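Local coordinates for protein EmGH1 (Erythrobacter marinus, PDB 5Z87) that probably hydrolyses beta-glucosidic bonds, as a glycosyl hydrolase family 3 enzyme that may also act on xylosides and arabinofuranosides, at residues Lys573-Leu585 / Leu590-Pro603. Numbering follows the deposited sequence.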
ATOM      1  N   LYS A 573     -39.553   5.368 -13.416  1.00 37.19           N
ATOM      2  CA  LYS A 573     -40.172   4.058 -13.306  1.00 33.29           C
ATOM      3  C   LYS A 573     -39.532   3.250 -12.178  1.00 36.96           C
ATOM      4  O   LYS A 573     -38.506   3.628 -11.608  1.00 36.09           O
ATOM      5  CB  LYS A 573     -40.062   3.304 -14.630  1.00 36.17           C
ATOM      6  CG  LYS A 573     -40.904   3.900 -15.748  1.00 38.28           C
ATOM      7  CD  LYS A 573     -40.050   4.219 -16.964  1.00 46.18           C
ATOM      8  CE  LYS A 573     -40.852   4.973 -18.023  1.00 48.37           C
ATOM      9  NZ  LYS A 573     -42.129   4.276 -18.342  1.00 42.16           N
ATOM     10  N   THR A 574     -40.166   2.125 -11.845  1.00 37.36           N
ATOM     11  CA  THR A 574     -39.572   1.155 -10.935  1.00 35.38           C
ATOM     12  C   THR A 574     -38.272   0.624 -11.529  1.00 43.23           C
ATOM     13  O   THR A 574     -38.288  -0.049 -12.567  1.00 38.06           O
ATOM     14  CB  THR A 574     -40.553   0.015 -10.668  1.00 33.59           C
ATOM     15  OG1 THR A 574     -41.817   0.571 -10.301  1.00 44.67           O
ATOM     16  CG2 THR A 574     -40.065  -0.883  -9.539  1.00 35.61           C
ATOM     17  N   THR A 575     -37.141   0.936 -10.894  1.00 39.41           N
ATOM     18  CA  THR A 575     -35.826   0.612 -11.431  1.00 37.72           C
ATOM     19  C   THR A 575     -34.980  -0.079 -10.371  1.00 40.47           C
ATOM     20  O   THR A 575     -34.858   0.416  -9.247  1.00 47.17           O
ATOM     21  CB  THR A 575     -35.111   1.871 -11.936  1.00 39.40           C
ATOM     22  OG1 THR A 575     -35.937   2.537 -12.896  1.00 38.60           O
ATOM     23  CG2 THR A 575     -33.784   1.515 -12.600  1.00 37.01           C
ATOM     24  N   VAL A 576     -34.397  -1.224 -10.731  1.00 40.94           N
ATOM     25  CA  VAL A 576     -33.444  -1.930  -9.889  1.00 31.62           C
ATOM     26  C   VAL A 576     -32.203  -2.241 -10.713  1.00 31.72           C
ATOM     27  O   VAL A 576     -32.245  -2.343 -11.940  1.00 28.72           O
ATOM     28  CB  VAL A 576     -34.027  -3.225  -9.298  1.00 26.15           C
ATOM     29  CG1 VAL A 576     -35.320  -2.922  -8.569  1.00 39.98           C
ATOM     30  CG2 VAL A 576     -34.267  -4.231 -10.394  1.00 31.38           C
ATOM     31  N   ALA A 577     -31.087  -2.401 -10.017  1.00 28.67           N
ATOM     32  CA  ALA A 577     -29.826  -2.727 -10.660  1.00 28.78           C
ATOM     33  C   ALA A 577     -29.311  -4.068 -10.146  1.00 27.84           C
ATOM     34  O   ALA A 577     -29.440  -4.385  -8.952  1.00 26.10           O
ATOM     35  CB  ALA A 577     -28.789  -1.610 -10.436  1.00 24.57           C
ATOM     36  N   VAL A 578     -28.766  -4.861 -11.071  1.00 23.93           N
ATOM     37  CA  VAL A 578     -28.081  -6.123 -10.787  1.00 28.59           C
ATOM     38  C   VAL A 578     -26.621  -5.969 -11.214  1.00 28.88           C
ATOM     39  O   VAL A 578     -26.337  -5.672 -12.383  1.00 22.92           O
ATOM     40  CB  VAL A 578     -28.735  -7.306 -11.520  1.00 30.70           C
ATOM     41  CG1 VAL A 578     -28.121  -8.632 -11.056  1.00 30.05           C
ATOM     42  CG2 VAL A 578     -30.229  -7.311 -11.285  1.00 29.32           C
ATOM     43  N   LEU A 579     -25.694  -6.179 -10.282  1.00 24.81           N
ATOM     44  CA  LEU A 579     -24.272  -6.024 -10.581  1.00 23.86           C
ATOM     45  C   LEU A 579     -23.653  -7.378 -10.928  1.00 19.98           C
ATOM     46  O   LEU A 579     -23.753  -8.340 -10.155  1.00 21.73           O
ATOM     47  CB  LEU A 579     -23.527  -5.381  -9.408  1.00 24.71           C
ATOM     48  CG  LEU A 579     -23.903  -3.940  -9.064  1.00 21.25           C
ATOM     49  CD1 LEU A 579     -23.267  -3.526  -7.769  1.00 15.19           C
ATOM     50  CD2 LEU A 579     -23.477  -3.009 -10.157  1.00 24.68           C
ATOM     51  N   ILE A 580     -23.004  -7.433 -12.086  1.00 19.22           N
ATOM     52  CA  ILE A 580     -22.329  -8.620 -12.586  1.00 18.61           C
ATOM     53  C   ILE A 580     -20.921  -8.189 -12.951  1.00 21.19           C
ATOM     54  O   ILE A 580     -20.749  -7.242 -13.732  1.00 25.68           O
ATOM     55  CB  ILE A 580     -23.065  -9.228 -13.798  1.00 24.36           C
ATOM     56  CG1 ILE A 580     -24.477  -9.655 -13.378  1.00 23.13           C
ATOM     57  CG2 ILE A 580     -22.288 -10.411 -14.401  1.00 14.88           C
ATOM     58  CD1 ILE A 580     -25.422  -9.936 -14.555  1.00 21.90           C
ATOM     59  N   HIS A 581     -19.918  -8.861 -12.378  1.00 18.82           N
ATOM     60  CA  HIS A 581     -18.550  -8.329 -12.338  1.00 23.20           C
ATOM     61  C   HIS A 581     -17.615  -9.308 -11.624  1.00 18.16           C
ATOM     62  O   HIS A 581     -18.056 -10.179 -10.868  1.00 16.34           O
ATOM     63  CB  HIS A 581     -18.505  -6.982 -11.606  1.00 17.99           C
ATOM     64  CG  HIS A 581     -19.051  -7.049 -10.212  1.00 16.01           C
ATOM     65  ND1 HIS A 581     -18.254  -6.946  -9.089  1.00 22.10           N
ATOM     66  CD2 HIS A 581     -20.317  -7.218  -9.756  1.00 17.43           C
ATOM     67  CE1 HIS A 581     -19.005  -7.033  -8.005  1.00 16.96           C
ATOM     68  NE2 HIS A 581     -20.259  -7.211  -8.380  1.00 22.97           N
ATOM     69  N   GLY A 582     -16.311  -9.122 -11.849  1.00 20.91           N
ATOM     70  CA  GLY A 582     -15.290  -9.886 -11.151  1.00 22.53           C
ATOM     71  C   GLY A 582     -14.826  -9.297  -9.823  1.00 18.98           C
ATOM     72  O   GLY A 582     -15.229  -9.769  -8.759  1.00 23.25           O
ATOM     73  N   ARG A 583     -13.979  -8.277  -9.867  1.00 15.47           N
ATOM     74  CA  ARG A 583     -13.477  -7.651  -8.639  1.00 24.23           C
ATOM     75  C   ARG A 583     -14.599  -6.967  -7.858  1.00 20.24           C
ATOM     76  O   ARG A 583     -15.626  -6.586  -8.427  1.00 23.45           O
ATOM     77  CB  ARG A 583     -12.416  -6.614  -8.973  1.00 15.06           C
ATOM     78  CG  ARG A 583     -12.975  -5.493  -9.847  1.00 19.89           C
ATOM     79  CD  ARG A 583     -12.065  -4.278  -9.885  1.00 20.04           C
ATOM     80  NE  ARG A 583     -10.703  -4.634 -10.276  1.00 20.50           N
ATOM     81  CZ  ARG A 583     -10.323  -4.842 -11.532  1.00 24.65           C
ATOM     82  NH1 ARG A 583     -11.209  -4.724 -12.520  1.00 19.50           N
ATOM     83  NH2 ARG A 583      -9.058  -5.157 -11.797  1.00 16.99           N
ATOM     84  N   PRO A 584     -14.418  -6.772  -6.554  1.00 23.32           N
ATOM     85  CA  PRO A 584     -15.325  -5.874  -5.827  1.00 17.21           C
ATOM     86  C   PRO A 584     -15.300  -4.499  -6.466  1.00 21.95           C
ATOM     87  O   PRO A 584     -14.228  -3.952  -6.740  1.00 21.30           O
ATOM     88  CB  PRO A 584     -14.745  -5.850  -4.408  1.00 18.20           C
ATOM     89  CG  PRO A 584     -13.927  -7.118  -4.299  1.00 21.28           C
ATOM     90  CD  PRO A 584     -13.362  -7.315  -5.680  1.00 23.24           C
ATOM     91  N   LEU A 585     -16.490  -3.940  -6.705  1.00 23.10           N
ATOM     92  CA  LEU A 585     -16.626  -2.616  -7.310  1.00 21.38           C
ATOM     93  C   LEU A 585     -17.201  -1.615  -6.311  1.00 19.28           C
ATOM     94  O   LEU A 585     -17.920  -1.982  -5.377  1.00 16.02           O
ATOM     95  CB  LEU A 585     -17.516  -2.666  -8.556  1.00 16.42           C
ATOM     96  CG  LEU A 585     -16.877  -3.352  -9.771  1.00 18.96           C
ATOM     97  CD1 LEU A 585     -17.882  -3.556 -10.876  1.00 20.23           C
ATOM     98  CD2 LEU A 585     -15.684  -2.561 -10.281  1.00 22.91           C
ATOM     99  N   LEU A 590     -24.230   4.785  -8.620  1.00 22.57           N
ATOM    100  CA  LEU A 590     -25.355   3.862  -8.520  1.00 18.50           C
ATOM    101  C   LEU A 590     -25.858   3.744  -7.085  1.00 24.27           C
ATOM    102  O   LEU A 590     -27.071   3.688  -6.844  1.00 21.91           O
ATOM    103  CB  LEU A 590     -24.948   2.498  -9.064  1.00 19.81           C
ATOM    104  CG  LEU A 590     -26.073   1.506  -9.349  1.00 29.65           C
ATOM    105  CD1 LEU A 590     -26.914   1.993 -10.535  1.00 21.47           C
ATOM    106  CD2 LEU A 590     -25.487   0.101  -9.606  1.00 18.16           C
ATOM    107  N   ALA A 591     -24.947   3.696  -6.113  1.00 23.10           N
ATOM    108  CA  ALA A 591     -25.398   3.568  -4.730  1.00 25.65           C
ATOM    109  C   ALA A 591     -26.159   4.811  -4.277  1.00 23.00           C
ATOM    110  O   ALA A 591     -27.115   4.706  -3.501  1.00 24.24           O
ATOM    111  CB  ALA A 591     -24.206   3.281  -3.803  1.00 26.74           C
ATOM    112  N   GLU A 592     -25.781   5.984  -4.778  1.00 18.81           N
ATOM    113  CA  GLU A 592     -26.494   7.200  -4.404  1.00 29.42           C
ATOM    114  C   GLU A 592     -27.863   7.300  -5.091  1.00 34.01           C
ATOM    115  O   GLU A 592     -28.831   7.773  -4.485  1.00 28.45           O
ATOM    116  CB  GLU A 592     -25.627   8.415  -4.728  1.00 30.31           C
ATOM    117  CG  GLU A 592     -26.271   9.761  -4.448  1.00 47.26           C
ATOM    118  CD  GLU A 592     -25.362  10.919  -4.822  1.00 63.99           C
ATOM    119  OE1 GLU A 592     -24.181  10.907  -4.406  1.00 79.43           O
ATOM    120  OE2 GLU A 592     -25.821  11.830  -5.546  1.00 69.20           O
ATOM    121  N   ASN A 593     -27.982   6.848  -6.343  1.00 28.37           N
ATOM    122  CA  ASN A 593     -29.160   7.198  -7.137  1.00 29.51           C
ATOM    123  C   ASN A 593     -30.153   6.068  -7.377  1.00 38.12           C
ATOM    124  O   ASN A 593     -31.318   6.354  -7.679  1.00 38.02           O
ATOM    125  CB  ASN A 593     -28.727   7.763  -8.494  1.00 28.20           C
ATOM    126  CG  ASN A 593     -28.005   9.083  -8.363  1.00 33.11           C
ATOM    127  OD1 ASN A 593     -28.607  10.093  -8.002  1.00 42.81           O
ATOM    128  ND2 ASN A 593     -26.704   9.083  -8.645  1.00 32.57           N
ATOM    129  N   CYS A 594     -29.740   4.806  -7.260  1.00 30.75           N
ATOM    130  CA  CYS A 594     -30.624   3.687  -7.549  1.00 26.12           C
ATOM    131  C   CYS A 594     -31.002   2.975  -6.261  1.00 27.19           C
ATOM    132  O   CYS A 594     -30.120   2.478  -5.554  1.00 29.30           O
ATOM    133  CB  CYS A 594     -29.963   2.716  -8.514  1.00 18.81           C
ATOM    134  SG  CYS A 594     -30.969   1.257  -8.823  1.00 27.54           S
ATOM    135  N   PRO A 595     -32.287   2.867  -5.939  1.00 30.93           N
ATOM    136  CA  PRO A 595     -32.666   2.441  -4.581  1.00 23.69           C
ATOM    137  C   PRO A 595     -32.440   0.969  -4.279  1.00 25.69           C
ATOM    138  O   PRO A 595     -32.325   0.617  -3.100  1.00 26.79           O
ATOM    139  CB  PRO A 595     -34.162   2.792  -4.510  1.00 31.06           C
ATOM    140  CG  PRO A 595     -34.616   2.811  -5.939  1.00 33.74           C
ATOM    141  CD  PRO A 595     -33.436   3.347  -6.723  1.00 22.64           C
ATOM    142  N   ALA A 596     -32.432   0.088  -5.279  1.00 27.86           N
ATOM    143  CA  ALA A 596     -32.335  -1.353  -5.048  1.00 24.86           C
ATOM    144  C   ALA A 596     -31.222  -1.919  -5.910  1.00 22.86           C
ATOM    145  O   ALA A 596     -31.233  -1.749  -7.133  1.00 24.50           O
ATOM    146  CB  ALA A 596     -33.657  -2.066  -5.357  1.00 31.56           C
ATOM    147  N   ILE A 597     -30.254  -2.572  -5.276  1.00 26.47           N
ATOM    148  CA  ILE A 597     -29.088  -3.107  -5.972  1.00 23.39           C
ATOM    149  C   ILE A 597     -28.838  -4.529  -5.495  1.00 23.88           C
ATOM    150  O   ILE A 597     -28.732  -4.775  -4.287  1.00 22.90           O
ATOM    151  CB  ILE A 597     -27.830  -2.244  -5.754  1.00 24.72           C
ATOM    152  CG1 ILE A 597     -28.106  -0.792  -6.141  1.00 24.23           C
ATOM    153  CG2 ILE A 597     -26.668  -2.792  -6.569  1.00 22.72           C
ATOM    154  CD1 ILE A 597     -26.989   0.140  -5.801  1.00 22.68           C
ATOM    155  N   LEU A 598     -28.770  -5.459  -6.443  1.00 25.37           N
ATOM    156  CA  LEU A 598     -28.297  -6.815  -6.204  1.00 23.48           C
ATOM    157  C   LEU A 598     -26.844  -6.896  -6.648  1.00 24.78           C
ATOM    158  O   LEU A 598     -26.476  -6.338  -7.686  1.00 26.75           O
ATOM    159  CB  LEU A 598     -29.126  -7.837  -6.989  1.00 22.44           C
ATOM    160  CG  LEU A 598     -30.571  -8.025  -6.545  1.00 26.32           C
ATOM    161  CD1 LEU A 598     -31.238  -9.119  -7.354  1.00 28.52           C
ATOM    162  CD2 LEU A 598     -30.599  -8.369  -5.073  1.00 23.63           C
ATOM    163  N   ASP A 599     -26.013  -7.578  -5.866  1.00 21.62           N
ATOM    164  CA  ASP A 599     -24.627  -7.814  -6.254  1.00 23.09           C
ATOM    165  C   ASP A 599     -24.461  -9.304  -6.505  1.00 22.89           C
ATOM    166  O   ASP A 599     -24.501 -10.108  -5.568  1.00 22.20           O
ATOM    167  CB  ASP A 599     -23.644  -7.316  -5.198  1.00 22.31           C
ATOM    168  CG  ASP A 599     -22.258  -7.056  -5.781  1.00 32.24           C
ATOM    169  OD1 ASP A 599     -21.908  -7.692  -6.815  1.00 25.79           O
ATOM    170  OD2 ASP A 599     -21.525  -6.208  -5.215  1.00 31.61           O
ATOM    171  N   ALA A 600     -24.284  -9.672  -7.773  1.00 24.25           N
ATOM    172  CA  ALA A 600     -24.236 -11.079  -8.142  1.00 26.11           C
ATOM    173  C   ALA A 600     -22.828 -11.560  -8.434  1.00 26.47           C
ATOM    174  O   ALA A 600     -22.633 -12.762  -8.642  1.00 23.27           O
ATOM    175  CB  ALA A 600     -25.134 -11.341  -9.365  1.00 24.81           C
ATOM    176  N   PHE A 601     -21.852 -10.651  -8.442  1.00 20.81           N
ATOM    177  CA  PHE A 601     -20.501 -10.972  -8.863  1.00 23.79           C
ATOM    178  C   PHE A 601     -20.556 -11.714 -10.201  1.00 26.49           C
ATOM    179  O   PHE A 601     -20.983 -11.132 -11.205  1.00 28.08           O
ATOM    180  CB  PHE A 601     -19.787 -11.727  -7.728  1.00 15.46           C
ATOM    181  CG  PHE A 601     -19.252 -10.790  -6.657  1.00 17.84           C
ATOM    182  CD1 PHE A 601     -18.034 -10.135  -6.836  1.00 20.57           C
ATOM    183  CD2 PHE A 601     -19.999 -10.496  -5.526  1.00 18.17           C
ATOM    184  CE1 PHE A 601     -17.548  -9.253  -5.881  1.00 22.16           C
ATOM    185  CE2 PHE A 601     -19.527  -9.608  -4.564  1.00 24.42           C
ATOM    186  CZ  PHE A 601     -18.291  -8.989  -4.736  1.00 19.90           C
ATOM    187  N   TYR A 602     -20.132 -12.970 -10.253  1.00 24.95           N
ATOM    188  CA  TYR A 602     -20.382 -13.805 -11.430  1.00 20.34           C
ATOM    189  C   TYR A 602     -21.190 -14.980 -10.926  1.00 21.57           C
ATOM    190  O   TYR A 602     -20.658 -15.797 -10.157  1.00 21.29           O
ATOM    191  CB  TYR A 602     -19.097 -14.270 -12.107  1.00 17.54           C
ATOM    192  CG  TYR A 602     -18.355 -13.178 -12.845  1.00 23.19           C
ATOM    193  CD1 TYR A 602     -19.033 -12.247 -13.620  1.00 24.31           C
ATOM    194  CD2 TYR A 602     -16.974 -13.064 -12.750  1.00 18.22           C
ATOM    195  CE1 TYR A 602     -18.356 -11.249 -14.306  1.00 17.56           C
ATOM    196  CE2 TYR A 602     -16.289 -12.086 -13.438  1.00 14.27           C
ATOM    197  CZ  TYR A 602     -16.987 -11.170 -14.212  1.00 20.33           C
ATOM    198  OH  TYR A 602     -16.314 -10.178 -14.897  1.00 18.92           O
ATOM    199  N   PRO A 603     -22.478 -15.078 -11.266  1.00 24.72           N
ATOM    200  CA  PRO A 603     -23.358 -16.014 -10.557  1.00 25.04           C
ATOM    201  C   PRO A 603     -23.423 -17.415 -11.167  1.00 25.19           C
ATOM    202  O   PRO A 603     -24.298 -18.209 -10.810  1.00 25.70           O
ATOM    203  CB  PRO A 603     -24.713 -15.299 -10.612  1.00 20.64           C
ATOM    204  CG  PRO A 603     -24.659 -14.536 -11.878  1.00 22.89           C
ATOM    205  CD  PRO A 603     -23.234 -14.144 -12.117  1.00 19.22           C
TER
HETATM  206  O   HOH W   1     -18.989  -4.881  -5.671  1.00 24.20           O
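Backbone bonds pair strand 574-580 with strand 596-601 in parallel: A577 N reaches A596 O, A577 O takes L598 N at 2.8 Å, L579 N reaches L598 O, and L579 O accepts A600 N. Beyond them H581 N donates to F601 O from above the carbonyl plane.
Among the polar side chains, H581 NE2 points at D599 OD1, a bond modelled at a doubtfully short 2.3 Å, with ring and carboxylate planes 40° apart. H581 ND1 donates to R583 O in its own ring plane (2.7 Å), so both ring nitrogens have acceptors, which probably sets the turn of the imidazole. A water joins D599 OD2 to L585 N.
In the aromatic contacts, H581 CE1 lies over one face of the F601 ring, 3.4 Å from F601 CE1, the planes inclined at 36°; G582 O meets that ring's edge. The Y602 ring lies against the 581-582 peptide, H581 O over its centre and Y602 CZ 3.2 Å from G582 N. Without this ring, as with an alanine here, the peptide is likely to lose its cover and I580 CG2 its neighbour Y602 CD1.
Among apolar groups, L590, its CG anti to the backbone N (chi1 -166°), brings CD2 to L579 CD2 (3.7 Å) and A577 CB, while L579 CD1 meets I597 CG2.
Strand 574-580, helix 588-593 and strand 596-601 form a beta-alpha-beta crossover within the mixed sheet of the family 3 C-terminal domain.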